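Aerotolerance-related membrane protein (Bacteroides fragilis, PDB 4JDU) binds calcium through its von Willebrand factor type A domain and is probably involved in aerotolerance, by an unknown mechanism. Local coordinates at residues A23-Q27 with P28-E32. The protein carries 6 engineered substitutions. Sequence-based numbering, arbitrary orientation.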
loop_
_atom_site.group_PDB
_atom_site.type_symbol
_atom_site.label_atom_id
_atom_site.label_comp_id
_atom_site.label_asym_id
_atom_site.label_seq_id
_atom_site.Cartn_x
_atom_site.Cartn_y
_atom_site.Cartn_z
ATOM N N ALA A 23 -8.193 6.587 -9.619
ATOM C CA ALA A 23 -7.786 7.824 -10.292
ATOM C C ALA A 23 -6.632 7.560 -11.258
ATOM O O ALA A 23 -5.770 6.711 -10.997
ATOM C CB ALA A 23 -7.400 8.900 -9.280
ATOM N N GLN A 24 -6.627 8.284 -12.372
ATOM C CA GLN A 24 -5.675 8.047 -13.454
ATOM C C GLN A 24 -4.681 9.188 -13.627
ATOM O O GLN A 24 -4.186 9.443 -14.733
ATOM C CB GLN A 24 -6.435 7.754 -14.752
ATOM C CG GLN A 24 -7.350 6.539 -14.627
ATOM C CD GLN A 24 -8.170 6.281 -15.871
ATOM O OE1 GLN A 24 -8.265 7.125 -16.749
ATOM N NE2 GLN A 24 -8.775 5.101 -15.944
ATOM N N ASP A 25 -4.385 9.884 -12.532
ATOM C CA ASP A 25 -3.368 10.919 -12.579
ATOM C C ASP A 25 -1.970 10.349 -12.800
ATOM O O ASP A 25 -1.095 11.026 -13.330
ATOM C CB ASP A 25 -3.441 11.856 -11.363
ATOM C CG ASP A 25 -3.390 11.127 -10.019
ATOM O OD1 ASP A 25 -3.538 9.885 -9.940
ATOM O OD2 ASP A 25 -3.229 11.834 -8.996
ATOM N N VAL A 26 -1.775 9.095 -12.417
ATOM C CA VAL A 26 -0.582 8.352 -12.814
ATOM C C VAL A 26 -1.026 7.145 -13.643
ATOM O O VAL A 26 -2.081 6.558 -13.391
ATOM C CB VAL A 26 0.291 7.919 -11.612
ATOM C CG1 VAL A 26 0.724 9.137 -10.790
ATOM C CG2 VAL A 26 -0.437 6.943 -10.746
ATOM N N GLN A 27 -0.219 6.808 -14.641
ATOM C CA GLN A 27 -0.595 5.863 -15.694
ATOM C C GLN A 27 -0.317 4.424 -15.281
ATOM O O GLN A 27 0.727 4.141 -14.695
ATOM C CB GLN A 27 0.191 6.219 -16.956
ATOM C CG GLN A 27 0.490 5.089 -17.942
ATOM C CD GLN A 27 1.628 5.460 -18.894
ATOM O OE1 GLN A 27 2.544 6.194 -18.519
ATOM N NE2 GLN A 27 1.571 4.961 -20.124
ATOM N N PRO A 28 -1.257 3.505 -15.564
ATOM C CA PRO A 28 -2.568 3.816 -16.150
ATOM C C PRO A 28 -3.614 4.178 -15.093
ATOM O O PRO A 28 -4.641 4.772 -15.441
ATOM C CB PRO A 28 -2.939 2.532 -16.907
ATOM C CG PRO A 28 -2.175 1.445 -16.233
ATOM C CD PRO A 28 -0.994 2.055 -15.503
ATOM N N SER A 29 -3.347 3.848 -13.831
ATOM C CA SER A 29 -4.109 4.377 -12.705
ATOM C C SER A 29 -3.252 4.174 -11.480
ATOM O O SER A 29 -2.223 3.506 -11.561
ATOM C CB SER A 29 -5.432 3.644 -12.540
ATOM O OG SER A 29 -5.199 2.312 -12.099
ATOM N N ARG A 30 -3.651 4.745 -10.346
ATOM C CA ARG A 30 -2.888 4.557 -9.115
ATOM C C ARG A 30 -2.826 3.071 -8.768
ATOM O O ARG A 30 -1.752 2.545 -8.455
ATOM C CB ARG A 30 -3.522 5.342 -7.966
ATOM C CG ARG A 30 -3.439 6.856 -8.170
ATOM C CD ARG A 30 -4.182 7.594 -7.089
ATOM N NE ARG A 30 -4.249 9.026 -7.358
ATOM C CZ ARG A 30 -4.909 9.882 -6.590
ATOM N NH1 ARG A 30 -5.540 9.433 -5.508
ATOM N NH2 ARG A 30 -4.943 11.171 -6.900
ATOM N N LEU A 31 -3.962 2.390 -8.863
ATOM C CA LEU A 31 -4.001 0.968 -8.548
ATOM C C LEU A 31 -3.149 0.142 -9.502
ATOM O O LEU A 31 -2.417 -0.753 -9.061
ATOM C CB LEU A 31 -5.443 0.457 -8.538
ATOM C CG LEU A 31 -5.602 -1.021 -8.159
ATOM C CD1 LEU A 31 -4.961 -1.340 -6.803
ATOM C CD2 LEU A 31 -7.082 -1.415 -8.169
ATOM N N GLU A 32 -3.231 0.415 -10.800
ATOM C CA GLU A 32 -2.451 -0.376 -11.741
ATOM C C GLU A 32 -0.963 -0.116 -11.592
ATOM O O GLU A 32 -0.155 -1.039 -11.722
ATOM C CB GLU A 32 -2.936 -0.158 -13.173
ATOM C CG GLU A 32 -4.336 -0.704 -13.400
ATOM C CD GLU A 32 -4.477 -2.177 -13.055
ATOM O OE1 GLU A 32 -5.495 -2.528 -12.424
ATOM O OE2 GLU A 32 -3.596 -2.980 -13.439
#
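The carbonyl of Ala23 accepts from Arg30 N (3.0 Å), closing a loop that doubles back through the cis peptide between Gln27 and Pro28. A few residues apart in sequence, Asp25 and Arg30 reinforce this closure with a side-on, two-pronged salt bridge. Arg30 NE reaches Asp25 OD1 at 2.8 Å on its syn side, whereas Arg30 NH2 meets Asp25 OD2, also at 2.8 Å, from above the carboxylate plane. Both oxygens lie near the guanidinium plane, yet the two flat groups are turned 41° against each other, the twist being taken up on the carboxylate side. With CG of Asp25 set between its own backbone N and carbonyl carbon (chi1 54°), the acid is folded back toward the arginine, which runs extended from CG to NE. The methyl of Ala23 lies over one face of the guanidinium, nearer its edge than its centre, with CB 3.7 Å from Arg30 NE. Val26 packs its CG2 against the start of the arginine, 3.8 Å from Arg30 CA, and Gln24 CG rests 3.3 Å from Pro28 O.

Ser29 is the N-cap of the short helix that follows: its OG accepts from Glu32 N at 3.0 Å. Further bonds fix the ion pair, from Leu146 N to Asp25 OD2 and from Arg30 NH2 to Thr171 O, while Arg30 NH1 forms a second salt bridge with Asp117, a calcium-binding residue in a structure of this protein though not a ligand here. The arginine side chain, about 4 Å from that of the calcium ligand Ser20 and about 7 Å from the bound calcium, thus ties the loop after strand 9-16 to the second shell of the metal-ion-dependent adhesion site (MIDAS) of the von Willebrand factor type A fold.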